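Local coordinates for diaminopropionate ammonia-lyase (Escherichia coli, PDB 4D9K), which catalyses the pyridoxal-phosphate-dependent elimination of both L- and D-2,3-diaminopropionate to pyruvate and ammonia, working as a homodimer, at residues R33-K38 and E98-E103; A40-T45 and K69-N74; N74-L79 and I374-D379; D331-S336 and H384-V389. All coordinates share one frame; numbering follows the deposited sequence.

Interaction 1: R33-K38 and E98-E103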
loop_
_atom_site.group_PDB
_atom_site.type_symbol
_atom_site.label_atom_id
_atom_site.label_comp_id
_atom_site.label_asym_id
_atom_site.label_seq_id
_atom_site.Cartn_x
_atom_site.Cartn_y
_atom_site.Cartn_z
ATOM N N ARG A 33 -32.793 1.922 -1.277
ATOM C CA ARG A 33 -31.952 2.992 -1.790
ATOM C C ARG A 33 -32.634 4.357 -1.665
ATOM O O ARG A 33 -31.976 5.348 -1.343
ATOM C CB ARG A 33 -31.536 2.725 -3.238
ATOM C CG ARG A 33 -30.457 3.678 -3.724
ATOM C CD ARG A 33 -30.031 3.395 -5.151
ATOM N NE ARG A 33 -29.093 4.402 -5.649
ATOM C CZ ARG A 33 -28.470 4.334 -6.823
ATOM N NH1 ARG A 33 -28.672 3.301 -7.632
ATOM N NH2 ARG A 33 -27.635 5.297 -7.192
ATOM N N GLN A 34 -33.946 4.397 -1.906
ATOM C CA GLN A 34 -34.720 5.642 -1.820
ATOM C C GLN A 34 -34.806 6.178 -0.394
ATOM O O GLN A 34 -34.929 7.386 -0.189
ATOM C CB GLN A 34 -36.113 5.473 -2.434
ATOM C CG GLN A 34 -36.116 5.600 -3.953
ATOM C CD GLN A 34 -37.221 4.800 -4.626
ATOM O OE1 GLN A 34 -38.379 4.849 -4.213
ATOM N NE2 GLN A 34 -36.865 4.064 -5.679
ATOM N N PHE A 35 -34.733 5.277 0.585
ATOM C CA PHE A 35 -34.565 5.677 1.978
ATOM C C PHE A 35 -33.185 6.295 2.194
ATOM O O PHE A 35 -33.073 7.376 2.770
ATOM C CB PHE A 35 -34.772 4.494 2.933
ATOM C CG PHE A 35 -34.208 4.724 4.311
ATOM C CD1 PHE A 35 -34.839 5.592 5.204
ATOM C CD2 PHE A 35 -33.039 4.082 4.716
ATOM C CE1 PHE A 35 -34.310 5.813 6.469
ATOM C CE2 PHE A 35 -32.510 4.299 5.982
ATOM C CZ PHE A 35 -33.143 5.165 6.859
ATOM N N HIS A 36 -32.142 5.604 1.730
ATOM C CA HIS A 36 -30.765 6.048 1.946
ATOM C C HIS A 36 -30.463 7.373 1.312
ATOM O O HIS A 36 -29.683 8.155 1.856
ATOM C CB HIS A 36 -29.764 4.985 1.507
ATOM C CG HIS A 36 -29.736 3.780 2.412
ATOM N ND1 HIS A 36 -30.186 2.573 2.022
ATOM C CD2 HIS A 36 -29.318 3.638 3.732
ATOM C CE1 HIS A 36 -30.057 1.702 3.036
ATOM N NE2 HIS A 36 -29.527 2.355 4.083
ATOM N N GLN A 37 -31.100 7.641 0.174
ATOM C CA GLN A 37 -30.940 8.901 -0.557
ATOM C C GLN A 37 -31.439 10.119 0.228
ATOM O O GLN A 37 -31.049 11.250 -0.064
ATOM C CB GLN A 37 -31.630 8.820 -1.927
ATOM C CG GLN A 37 -30.868 7.970 -2.937
ATOM C CD GLN A 37 -31.651 7.661 -4.203
ATOM O OE1 GLN A 37 -32.880 7.737 -4.231
ATOM N NE2 GLN A 37 -30.936 7.293 -5.257
ATOM N N LYS A 38 -32.284 9.872 1.229
ATOM C CA LYS A 38 -32.835 10.925 2.084
ATOM C C LYS A 38 -31.905 11.326 3.225
ATOM O O LYS A 38 -32.045 12.416 3.788
ATOM C CB LYS A 38 -34.181 10.493 2.662
ATOM C CG LYS A 38 -35.265 10.285 1.621
ATOM C CD LYS A 38 -36.484 9.642 2.243
ATOM C CE LYS A 38 -37.542 9.375 1.193
ATOM N NZ LYS A 38 -38.623 8.542 1.774
ATOM N N GLU A 98 -41.742 5.465 2.231
ATOM C CA GLU A 98 -41.559 6.195 0.975
ATOM C C GLU A 98 -41.512 7.705 1.169
ATOM O O GLU A 98 -40.909 8.416 0.365
ATOM C CB GLU A 98 -42.677 5.859 -0.021
ATOM C CG GLU A 98 -42.662 4.435 -0.561
ATOM C CD GLU A 98 -43.415 3.445 0.316
ATOM O OE1 GLU A 98 -43.922 3.842 1.387
ATOM O OE2 GLU A 98 -43.500 2.258 -0.073
ATOM N N THR A 99 -42.145 8.183 2.237
ATOM C CA THR A 99 -42.314 9.620 2.471
ATOM C C THR A 99 -41.745 10.078 3.815
ATOM O O THR A 99 -42.117 11.142 4.324
ATOM C CB THR A 99 -43.803 10.019 2.415
ATOM O OG1 THR A 99 -44.557 9.178 3.299
ATOM C CG2 THR A 99 -44.355 9.889 0.994
ATOM N N LEU A 100 -40.843 9.278 4.382
ATOM C CA LEU A 100 -40.313 9.542 5.717
ATOM C C LEU A 100 -39.537 10.850 5.792
ATOM O O LEU A 100 -38.623 11.094 4.996
ATOM C CB LEU A 100 -39.448 8.375 6.211
ATOM C CG LEU A 100 -38.704 8.534 7.547
ATOM C CD1 LEU A 100 -39.653 8.752 8.720
ATOM C CD2 LEU A 100 -37.816 7.323 7.792
ATOM N N SER A 101 -39.931 11.687 6.750
ATOM C CA SER A 101 -39.209 12.903 7.090
ATOM C C SER A 101 -38.551 12.694 8.446
ATOM O O SER A 101 -39.233 12.415 9.439
ATOM C CB SER A 101 -40.159 14.104 7.141
ATOM O OG SER A 101 -39.570 15.202 7.822
ATOM N N PHE A 102 -37.225 12.823 8.479
ATOM C CA PHE A 102 -36.463 12.666 9.714
ATOM C C PHE A 102 -36.845 13.739 10.726
ATOM O O PHE A 102 -36.921 13.474 11.927
ATOM C CB PHE A 102 -34.953 12.712 9.441
ATOM C CG PHE A 102 -34.461 11.616 8.537
ATOM C CD1 PHE A 102 -34.665 10.280 8.861
ATOM C CD2 PHE A 102 -33.778 11.921 7.369
ATOM C CE1 PHE A 102 -34.206 9.267 8.029
ATOM C CE2 PHE A 102 -33.314 10.915 6.533
ATOM C CZ PHE A 102 -33.530 9.585 6.861
ATOM N N GLU A 103 -37.089 14.946 10.223
ATOM C CA GLU A 103 -37.511 16.074 11.047
ATOM C C GLU A 103 -38.864 15.834 11.716
ATOM O O GLU A 103 -39.059 16.199 12.875
ATOM C CB GLU A 103 -37.532 17.364 10.221
ATOM C CG GLU A 103 -36.149 17.928 9.920
ATOM C CD GLU A 103 -35.382 18.297 11.180
ATOM O OE1 GLU A 103 -34.307 17.707 11.412
ATOM O OE2 GLU A 103 -35.859 19.162 11.947
#

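Interaction 2: A40-T45 and K69-N74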
loop_
_atom_site.group_PDB
_atom_site.type_symbol
_atom_site.label_atom_id
_atom_site.label_comp_id
_atom_site.label_asym_id
_atom_site.label_seq_id
_atom_site.Cartn_x
_atom_site.Cartn_y
_atom_site.Cartn_z
ATOM N N ALA A 40 -28.819 12.847 4.822
ATOM C CA ALA A 40 -27.849 13.870 4.443
ATOM C C ALA A 40 -26.446 13.273 4.354
ATOM O O ALA A 40 -25.970 12.632 5.294
ATOM C CB ALA A 40 -27.882 15.029 5.426
ATOM N N GLY A 41 -25.806 13.468 3.208
ATOM C CA GLY A 41 -24.464 12.950 2.976
ATOM C C GLY A 41 -24.430 11.702 2.113
ATOM O O GLY A 41 -23.350 11.157 1.849
ATOM N N TYR A 42 -25.603 11.242 1.670
ATOM C CA TYR A 42 -25.669 10.070 0.800
ATOM C C TYR A 42 -24.915 10.311 -0.501
ATOM O O TYR A 42 -25.005 11.384 -1.099
ATOM C CB TYR A 42 -27.110 9.636 0.499
ATOM C CG TYR A 42 -27.195 8.522 -0.542
ATOM C CD1 TYR A 42 -27.067 7.179 -0.177
ATOM C CD2 TYR A 42 -27.377 8.819 -1.894
ATOM C CE1 TYR A 42 -27.132 6.166 -1.129
ATOM C CE2 TYR A 42 -27.432 7.819 -2.851
ATOM C CZ TYR A 42 -27.318 6.496 -2.470
ATOM O OH TYR A 42 -27.391 5.513 -3.433
ATOM N N ARG A 43 -24.172 9.293 -0.913
ATOM C CA ARG A 43 -23.459 9.292 -2.173
ATOM C C ARG A 43 -23.153 7.838 -2.496
ATOM O O ARG A 43 -22.648 7.114 -1.633
ATOM C CB ARG A 43 -22.153 10.079 -2.053
ATOM C CG ARG A 43 -21.661 10.670 -3.365
ATOM C CD ARG A 43 -20.164 10.952 -3.342
ATOM N NE ARG A 43 -19.709 11.518 -2.069
ATOM C CZ ARG A 43 -18.455 11.891 -1.810
ATOM N NH1 ARG A 43 -17.509 11.770 -2.736
ATOM N NH2 ARG A 43 -18.146 12.394 -0.620
ATOM N N PRO A 44 -23.469 7.393 -3.729
ATOM C CA PRO A 44 -23.064 6.043 -4.099
ATOM C C PRO A 44 -21.567 5.861 -3.868
ATOM O O PRO A 44 -20.777 6.746 -4.198
ATOM C CB PRO A 44 -23.396 5.972 -5.593
ATOM C CG PRO A 44 -24.506 6.946 -5.776
ATOM C CD PRO A 44 -24.244 8.056 -4.794
ATOM N N THR A 45 -21.190 4.741 -3.258
ATOM C CA THR A 45 -19.783 4.426 -3.042
ATOM C C THR A 45 -19.106 4.147 -4.379
ATOM O O THR A 45 -19.750 3.633 -5.300
ATOM C CB THR A 45 -19.600 3.222 -2.106
ATOM O OG1 THR A 45 -20.452 2.159 -2.534
ATOM C CG2 THR A 45 -19.943 3.609 -0.656
ATOM N N LYS A 69 -16.294 3.954 1.915
ATOM C CA LYS A 69 -16.764 5.333 1.739
ATOM C C LYS A 69 -18.239 5.499 2.119
ATOM O O LYS A 69 -18.862 6.501 1.758
ATOM C CB LYS A 69 -16.543 5.820 0.296
ATOM C CG LYS A 69 -15.141 5.601 -0.266
ATOM C CD LYS A 69 -14.091 6.442 0.445
ATOM C CE LYS A 69 -12.700 6.117 -0.077
ATOM N NZ LYS A 69 -11.645 6.624 0.844
ATOM N N ARG A 70 -18.795 4.519 2.832
ATOM C CA ARG A 70 -20.205 4.550 3.215
ATOM C C ARG A 70 -20.426 5.467 4.410
ATOM O O ARG A 70 -20.252 5.052 5.564
ATOM C CB ARG A 70 -20.715 3.149 3.537
ATOM C CG ARG A 70 -22.228 3.040 3.593
ATOM C CD ARG A 70 -22.761 2.473 2.294
ATOM N NE ARG A 70 -23.373 3.462 1.420
ATOM C CZ ARG A 70 -23.639 3.264 0.129
ATOM N NH1 ARG A 70 -23.329 2.117 -0.463
ATOM N NH2 ARG A 70 -24.223 4.226 -0.574
ATOM N N PHE A 71 -20.831 6.705 4.117
ATOM C CA PHE A 71 -20.892 7.788 5.106
ATOM C C PHE A 71 -19.562 7.849 5.857
ATOM O O PHE A 71 -18.507 7.824 5.218
ATOM C CB PHE A 71 -22.125 7.649 6.013
ATOM C CG PHE A 71 -23.432 7.742 5.264
ATOM C CD1 PHE A 71 -24.050 6.595 4.760
ATOM C CD2 PHE A 71 -24.029 8.979 5.028
ATOM C CE1 PHE A 71 -25.242 6.682 4.055
ATOM C CE2 PHE A 71 -25.222 9.069 4.327
ATOM C CZ PHE A 71 -25.831 7.921 3.841
ATOM N N GLY A 72 -19.590 7.914 7.185
ATOM C CA GLY A 72 -18.343 7.907 7.960
ATOM C C GLY A 72 -18.028 6.566 8.605
ATOM O O GLY A 72 -17.143 6.470 9.462
ATOM N N LEU A 73 -18.738 5.526 8.175
ATOM C CA LEU A 73 -18.765 4.245 8.880
ATOM C C LEU A 73 -17.575 3.327 8.579
ATOM O O LEU A 73 -17.274 2.423 9.365
ATOM C CB LEU A 73 -20.091 3.518 8.605
ATOM C CG LEU A 73 -21.409 3.885 9.322
ATOM C CD1 LEU A 73 -21.371 3.496 10.797
ATOM C CD2 LEU A 73 -21.819 5.344 9.156
ATOM N N ASN A 74 -16.907 3.555 7.446
ATOM C CA ASN A 74 -15.774 2.727 7.011
ATOM C C ASN A 74 -16.188 1.276 6.716
ATOM O O ASN A 74 -15.352 0.368 6.689
ATOM C CB ASN A 74 -14.628 2.780 8.043
ATOM C CG ASN A 74 -13.256 2.578 7.421
ATOM O OD1 ASN A 74 -13.081 2.698 6.206
ATOM N ND2 ASN A 74 -12.270 2.274 8.257
HETATM O O HOH W 1 -21.396 8.409 1.908
HETATM O O HOH W 2 -23.353 6.614 0.989
#

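Interaction 3: N74-L79 and I374-D379. With PO4 (phosphate ion), chain E.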
loop_
_atom_site.group_PDB
_atom_site.type_symbol
_atom_site.label_atom_id
_atom_site.label_comp_id
_atom_site.label_asym_id
_atom_site.label_seq_id
_atom_site.Cartn_x
_atom_site.Cartn_y
_atom_site.Cartn_z
ATOM N N ASN A 74 -16.907 3.555 7.446
ATOM C CA ASN A 74 -15.774 2.727 7.011
ATOM C C ASN A 74 -16.188 1.276 6.716
ATOM O O ASN A 74 -15.352 0.368 6.689
ATOM C CB ASN A 74 -14.628 2.780 8.043
ATOM C CG ASN A 74 -13.256 2.578 7.421
ATOM O OD1 ASN A 74 -13.081 2.698 6.206
ATOM N ND2 ASN A 74 -12.270 2.274 8.257
ATOM N N ALA A 75 -17.487 1.078 6.494
ATOM C CA ALA A 75 -18.075 -0.238 6.231
ATOM C C ALA A 75 -19.498 -0.081 5.701
ATOM O O ALA A 75 -20.111 0.975 5.862
ATOM C CB ALA A 75 -18.064 -1.101 7.492
ATOM N N PHE A 76 -20.020 -1.141 5.088
ATOM C CA PHE A 76 -21.305 -1.099 4.392
ATOM C C PHE A 76 -22.521 -1.260 5.303
ATOM O O PHE A 76 -23.635 -0.908 4.913
ATOM C CB PHE A 76 -21.348 -2.193 3.310
ATOM C CG PHE A 76 -21.655 -3.562 3.843
ATOM C CD1 PHE A 76 -20.679 -4.302 4.504
ATOM C CD2 PHE A 76 -22.925 -4.107 3.703
ATOM C CE1 PHE A 76 -20.957 -5.563 5.007
ATOM C CE2 PHE A 76 -23.211 -5.367 4.206
ATOM C CZ PHE A 76 -22.228 -6.094 4.862
ATOM N N LYS A 77 -22.308 -1.793 6.503
ATOM C CA LYS A 77 -23.406 -2.366 7.302
ATOM C C LYS A 77 -24.574 -1.441 7.673
ATOM O O LYS A 77 -25.669 -1.934 7.946
ATOM C CB LYS A 77 -22.872 -3.109 8.535
ATOM C CG LYS A 77 -21.994 -4.285 8.163
ATOM C CD LYS A 77 -22.238 -5.489 9.047
ATOM C CE LYS A 77 -21.432 -6.683 8.562
ATOM N NZ LYS A 77 -21.372 -7.743 9.604
ATOM N N MET A 78 -24.364 -0.123 7.664
ATOM C CA MET A 78 -25.466 0.815 7.941
ATOM C C MET A 78 -26.617 0.695 6.938
ATOM O O MET A 78 -27.765 0.977 7.276
ATOM C CB MET A 78 -24.984 2.274 8.070
ATOM C CG MET A 78 -24.366 2.902 6.824
ATOM S SD MET A 78 -25.529 3.313 5.507
ATOM C CE MET A 78 -26.644 4.436 6.353
ATOM N N LEU A 79 -26.305 0.259 5.716
ATOM C CA LEU A 79 -27.317 0.080 4.677
ATOM C C LEU A 79 -28.469 -0.802 5.146
ATOM O O LEU A 79 -29.629 -0.539 4.826
ATOM C CB LEU A 79 -26.703 -0.493 3.394
ATOM C CG LEU A 79 -25.766 0.410 2.594
ATOM C CD1 LEU A 79 -25.098 -0.393 1.487
ATOM C CD2 LEU A 79 -26.499 1.625 2.026
ATOM N N ILE A 374 -16.546 -6.882 -3.931
ATOM C CA ILE A 374 -17.098 -5.951 -2.946
ATOM C C ILE A 374 -16.150 -5.837 -1.753
ATOM O O ILE A 374 -15.928 -6.814 -1.032
ATOM C CB ILE A 374 -18.488 -6.406 -2.419
ATOM C CG1 ILE A 374 -19.431 -6.868 -3.552
ATOM C CG2 ILE A 374 -19.100 -5.345 -1.508
ATOM C CD1 ILE A 374 -19.819 -5.828 -4.597
ATOM N N SER A 375 -15.588 -4.647 -1.558
ATOM C CA SER A 375 -14.776 -4.373 -0.382
ATOM C C SER A 375 -15.696 -3.828 0.705
ATOM O O SER A 375 -15.980 -2.626 0.763
ATOM C CB SER A 375 -13.630 -3.406 -0.689
ATOM O OG SER A 375 -12.837 -3.210 0.474
ATOM N N THR A 376 -16.171 -4.743 1.541
ATOM C CA THR A 376 -17.212 -4.468 2.524
ATOM C C THR A 376 -16.788 -3.536 3.657
ATOM O O THR A 376 -17.638 -2.913 4.294
ATOM C CB THR A 376 -17.697 -5.771 3.172
ATOM O OG1 THR A 376 -16.560 -6.552 3.558
ATOM C CG2 THR A 376 -18.555 -6.560 2.204
ATOM N N GLU A 377 -15.488 -3.462 3.927
ATOM C CA GLU A 377 -14.986 -2.624 5.015
ATOM C C GLU A 377 -13.599 -2.076 4.720
ATOM O O GLU A 377 -12.809 -2.710 4.022
ATOM C CB GLU A 377 -14.988 -3.385 6.357
ATOM C CG GLU A 377 -14.083 -4.612 6.399
ATOM C CD GLU A 377 -13.696 -5.043 7.807
ATOM O OE1 GLU A 377 -14.242 -4.503 8.799
ATOM O OE2 GLU A 377 -12.831 -5.938 7.924
ATOM N N GLY A 378 -13.317 -0.887 5.245
ATOM C CA GLY A 378 -11.969 -0.336 5.216
ATOM C C GLY A 378 -11.182 -0.757 6.445
ATOM O O GLY A 378 -11.441 -1.816 7.035
ATOM N N ASP A 379 -10.227 0.080 6.834
ATOM C CA ASP A 379 -9.355 -0.217 7.952
ATOM C C ASP A 379 -10.067 0.064 9.284
ATOM O O ASP A 379 -9.729 1.007 9.997
ATOM C CB ASP A 379 -8.020 0.543 7.832
ATOM C CG ASP A 379 -8.197 2.056 7.776
ATOM O OD1 ASP A 379 -9.254 2.540 7.296
ATOM O OD2 ASP A 379 -7.255 2.761 8.205
HETATM P P PO4 E . -22.451 -10.626 6.359
HETATM O O1 PO4 E . -22.241 -10.594 7.856
HETATM O O2 PO4 E . -23.848 -10.231 5.979
HETATM O O3 PO4 E . -22.224 -12.034 5.883
HETATM O O4 PO4 E . -21.479 -9.667 5.711
HETATM O O HOH W 3 -10.499 3.449 4.844
#

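Interaction 4: D331-S336 and H384-V389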
loop_
_atom_site.group_PDB
_atom_site.type_symbol
_atom_site.label_atom_id
_atom_site.label_comp_id
_atom_site.label_asym_id
_atom_site.label_seq_id
_atom_site.Cartn_x
_atom_site.Cartn_y
_atom_site.Cartn_z
ATOM N N ASP A 331 -3.412 1.838 -11.214
ATOM C CA ASP A 331 -4.695 1.575 -10.567
ATOM C C ASP A 331 -4.893 2.454 -9.324
ATOM O O ASP A 331 -3.909 2.863 -8.695
ATOM C CB ASP A 331 -4.813 0.101 -10.190
ATOM C CG ASP A 331 -5.057 -0.793 -11.389
ATOM O OD1 ASP A 331 -5.312 -0.262 -12.488
ATOM O OD2 ASP A 331 -4.996 -2.031 -11.230
ATOM N N PRO A 332 -6.165 2.767 -8.990
ATOM C CA PRO A 332 -6.441 3.548 -7.796
ATOM C C PRO A 332 -6.266 2.671 -6.563
ATOM O O PRO A 332 -6.417 1.451 -6.650
ATOM C CB PRO A 332 -7.904 3.949 -7.967
ATOM C CG PRO A 332 -8.495 2.858 -8.793
ATOM C CD PRO A 332 -7.400 2.370 -9.691
ATOM N N ARG A 333 -5.944 3.305 -5.442
ATOM C CA ARG A 333 -5.659 2.631 -4.176
ATOM C C ARG A 333 -6.920 2.543 -3.320
ATOM O O ARG A 333 -7.705 3.499 -3.256
ATOM C CB ARG A 333 -4.557 3.402 -3.440
ATOM C CG ARG A 333 -4.242 2.937 -2.026
ATOM C CD ARG A 333 -2.966 3.592 -1.517
ATOM N NE ARG A 333 -2.876 3.518 -0.056
ATOM C CZ ARG A 333 -3.045 4.557 0.755
ATOM N NH1 ARG A 333 -3.283 5.764 0.254
ATOM N NH2 ARG A 333 -2.959 4.392 2.065
ATOM N N ILE A 334 -7.093 1.393 -2.663
ATOM C CA ILE A 334 -8.273 1.085 -1.856
ATOM C C ILE A 334 -7.848 0.535 -0.475
ATOM O O ILE A 334 -7.015 -0.369 -0.380
ATOM C CB ILE A 334 -9.201 0.102 -2.607
ATOM C CG1 ILE A 334 -9.687 0.735 -3.924
ATOM C CG2 ILE A 334 -10.405 -0.311 -1.773
ATOM C CD1 ILE A 334 -10.490 -0.205 -4.790
ATOM N N ILE A 335 -8.413 1.097 0.587
ATOM C CA ILE A 335 -8.116 0.640 1.945
ATOM C C ILE A 335 -9.186 -0.354 2.339
ATOM O O ILE A 335 -10.347 0.011 2.521
ATOM C CB ILE A 335 -8.079 1.793 2.958
ATOM C CG1 ILE A 335 -7.122 2.897 2.499
ATOM C CG2 ILE A 335 -7.713 1.277 4.354
ATOM C CD1 ILE A 335 -7.070 4.053 3.482
ATOM N N SER A 336 -8.784 -1.615 2.443
ATOM C CA SER A 336 -9.704 -2.718 2.650
ATOM C C SER A 336 -9.280 -3.541 3.861
ATOM O O SER A 336 -8.141 -4.008 3.929
ATOM C CB SER A 336 -9.717 -3.594 1.396
ATOM O OG SER A 336 -10.817 -4.484 1.384
ATOM N N HIS A 384 -4.471 -3.881 13.234
ATOM C CA HIS A 384 -4.419 -5.066 12.384
ATOM C C HIS A 384 -4.129 -4.713 10.930
ATOM O O HIS A 384 -3.290 -5.353 10.289
ATOM C CB HIS A 384 -5.714 -5.864 12.536
ATOM C CG HIS A 384 -5.811 -7.051 11.617
ATOM N ND1 HIS A 384 -5.289 -8.246 11.926
ATOM C CD2 HIS A 384 -6.384 -7.183 10.349
ATOM C CE1 HIS A 384 -5.514 -9.110 10.916
ATOM N NE2 HIS A 384 -6.184 -8.456 9.949
ATOM N N TYR A 385 -4.780 -3.674 10.410
ATOM C CA TYR A 385 -4.552 -3.256 9.013
ATOM C C TYR A 385 -3.070 -2.969 8.718
ATOM O O TYR A 385 -2.513 -3.485 7.747
ATOM C CB TYR A 385 -5.420 -2.051 8.626
ATOM C CG TYR A 385 -5.252 -1.652 7.170
ATOM C CD1 TYR A 385 -5.949 -2.317 6.164
ATOM C CD2 TYR A 385 -4.369 -0.636 6.798
ATOM C CE1 TYR A 385 -5.787 -1.966 4.820
ATOM C CE2 TYR A 385 -4.194 -0.282 5.467
ATOM C CZ TYR A 385 -4.904 -0.947 4.485
ATOM O OH TYR A 385 -4.730 -0.604 3.175
ATOM N N ARG A 386 -2.433 -2.162 9.569
ATOM C CA ARG A 386 -1.024 -1.796 9.380
ATOM C C ARG A 386 -0.057 -2.923 9.738
ATOM O O ARG A 386 1.102 -2.903 9.331
ATOM C CB ARG A 386 -0.675 -0.508 10.143
ATOM C CG ARG A 386 -1.473 0.708 9.698
ATOM C CD ARG A 386 -1.133 1.135 8.277
ATOM N NE ARG A 386 -2.118 2.076 7.749
ATOM C CZ ARG A 386 -2.044 2.657 6.554
ATOM N NH1 ARG A 386 -1.025 2.401 5.747
ATOM N NH2 ARG A 386 -3.000 3.497 6.167
ATOM N N GLU A 387 -0.526 -3.891 10.520
ATOM C CA GLU A 387 0.266 -5.085 10.789
ATOM C C GLU A 387 0.335 -5.918 9.500
ATOM O O GLU A 387 1.409 -6.343 9.073
ATOM C CB GLU A 387 -0.322 -5.875 11.957
ATOM C CG GLU A 387 0.185 -5.397 13.312
ATOM C CD GLU A 387 -0.684 -5.803 14.490
ATOM O OE1 GLU A 387 -1.553 -6.696 14.364
ATOM O OE2 GLU A 387 -0.485 -5.218 15.570
ATOM N N VAL A 388 -0.816 -6.111 8.872
ATOM C CA VAL A 388 -0.883 -6.787 7.583
ATOM C C VAL A 388 -0.075 -6.046 6.516
ATOM O O VAL A 388 0.895 -6.586 5.994
ATOM C CB VAL A 388 -2.346 -6.991 7.121
ATOM C CG1 VAL A 388 -2.403 -7.565 5.706
ATOM C CG2 VAL A 388 -3.080 -7.905 8.090
ATOM N N VAL A 389 -0.461 -4.806 6.220
ATOM C CA VAL A 389 0.088 -4.090 5.059
ATOM C C VAL A 389 1.507 -3.543 5.265
ATOM O O VAL A 389 2.239 -3.372 4.291
ATOM C CB VAL A 389 -0.860 -2.981 4.517
ATOM C CG1 VAL A 389 -2.292 -3.487 4.405
ATOM C CG2 VAL A 389 -0.793 -1.708 5.350
HETATM O O HOH W 4 -4.557 5.765 4.376
HETATM O O HOH W 5 -6.206 -2.194 1.566
#

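Interaction 1: R33-K38 and E98-E103
Phe35 CE1 comes to the edge of the Phe102 ring, near its plane, 3.8 Å from Phe102 CE1; the two side chains cross at about a right angle. Leu100 CD2 lies at the edge of the Phe35 ring, 4.0 Å from Phe35 CE1. Phe35 CG is anti to the backbone N (chi1 162°), which swings the ring out to these partners. Within its own helix, Phe35 CD2 rests over one face of the His36 ring. The carbonyl O of Lys38 lies at the edge of the Phe102 ring, 3.4 Å from Phe102 CE2. Beyond CG the Lys38 chain is extended, and its NZ donates to Glu98 O at 2.7 Å. The ammonium sits above that carbonyl plane, not on a lone pair. Ser101 caps the helix that begins at Phe102 by bonding His104 N. The contact joins the end of helix 26-36 to the start of helix 102-106, while Phe35 also packs on Ala86 of helix 78-93.

Interaction 2: A40-T45 and K69-N74
Phe71 packs its ring on the backbone of Gly41 and Tyr42, with Phe71 CE2 3.5 Å from Tyr42 N. Tyr42 CB adds an apolar touch, 4.0 Å from Phe71 CZ. The Arg70 guanidinium lies beside the Tyr42 ring, their planes 20° apart, and Arg70 NH2 comes 3.5 Å from Tyr42 CE1. Thr45 CG2 sits over one guanidinium face. Bends at chi2 (99°) and chi3 (-104°) turn the Arg70 chain back to this place. A type II' beta turn from Arg70 to Leu73 carries Arg70 and Phe71, in the loop between strand 61-66 and helix 78-93 that leads to the cofactor lysine, Lys77. Two waters bridge the loops. One accepts from Arg70 NH2 at 3.0 Å and donates to Arg43 O at 2.8 Å; the other accepts from Phe71 N and donates weakly to Gly41 O. Salt bridges to Glu212 and Glu67 hold the guanidinium, and Glu67 also bonds Thr45 OG1. A leucine in place of Arg70 would probably leave Glu212 and Glu67 without this cationic partner.

Interaction 3: N74-L79 and I374-D379
Asn74-Phe76 and Thr376-Asp379 run antiparallel, their short end-to-end directions 169° apart. They form a single beta bridge between Ala75 and Glu377, whose CA atoms are 4.1 Å apart. Gly378 N donates to Asn74 O at 2.8 Å in a nearly straight bond. Phe76 N donates to Thr376 O at 3.1 Å, nearly along the C=O axis but with the N-H bent to 140°. Gly378 CA comes 3.4 Å from Asn74 OD1, with no side chain between them. The bridge joins the loop that carries Lys77, the residue modified by pyridoxal phosphate, to the loop just past strand 370-375, an inner strand of the mixed sheet. Lys77 carries no cofactor in this structure. Its NZ makes a weak 3.5 Å bond to O1 of a phosphate ion, which is also held by the backbone N atoms of Gly234 and Met236. Phe76 lies alongside Thr376, with Phe76 CD1 3.6 Å from Thr376 CB. Lys77 CG covers one face of the Phe76 ring, and Thr376 O lies at its edge. Asn74 ND2 donates to Asp379 OD1 at 3.2 Å, the acceptor in the amide plane but the donor above the carboxylate plane. A water donates to both Asn74 OD1 and Asp379 OD1. A leucine at Asn74 would probably deprive Asp379 of this amide donor and the water of one acceptor. Glu377 turns its carboxylate away, to Thr380, Asn122 and the backbone N of Ser339.

Interaction 4: D331-S336 and H384-V389
Ile335 and Tyr385 supply the apolar part. Ile335 CG2 lies over one face of the Tyr385 ring, 4.0 Å from its centroid, in a CH-pi contact. Val389 CG1 covers the opposite face. Tyr385 CG is anti to the backbone N (chi1 -177°), which sends the ring from helix 382-391 to the loop. In the polar part, Ser336 O lies at the ring edge, 3.2 Å from Tyr385 CE1. One water accepts from Tyr385 OH at 2.7 Å and from Ser336 N, and donates to Ile334 O at 2.8 Å. The charged part pairs like with like: Arg333 NH2 and Arg386 NH2 are 4.2 Å apart. A second water accepts from Arg333 NH2 at 3.1 Å and, weakly, from Arg386 NH2. Asn326 of the second subunit bonds Arg333 NH2 and Tyr385 OH, and Pro327 O of that subunit takes Arg386 NH1. The shared water and these neutral acceptors probably ease the repulsion between the arginines, consistent with the second subunit helping to hold the two guanidinium groups close.

From the N terminus, helix 26-36 leads into interaction 1, which closes a loop at 98-103. Within that loop lies interaction 2, joining 40-45 to 69-74. Tyr42 links the two, since its OH makes a weak hydrogen bond with Arg33 NE. Interaction 3 shares Asn74 with interaction 2 and follows it along the chain. Its long closure to 374-379 crosses interaction 1, bringing the start of helix 78-93 to the end of strand 370-375. Interaction 4 crosses interaction 3 in turn, because 331-336 precedes 374-379 and 384-389 follows it. Ser336 and Ser375 probably bond through their hydroxyls there. Interactions 1 and 4 stand apart, with centres about 33 Å from each other.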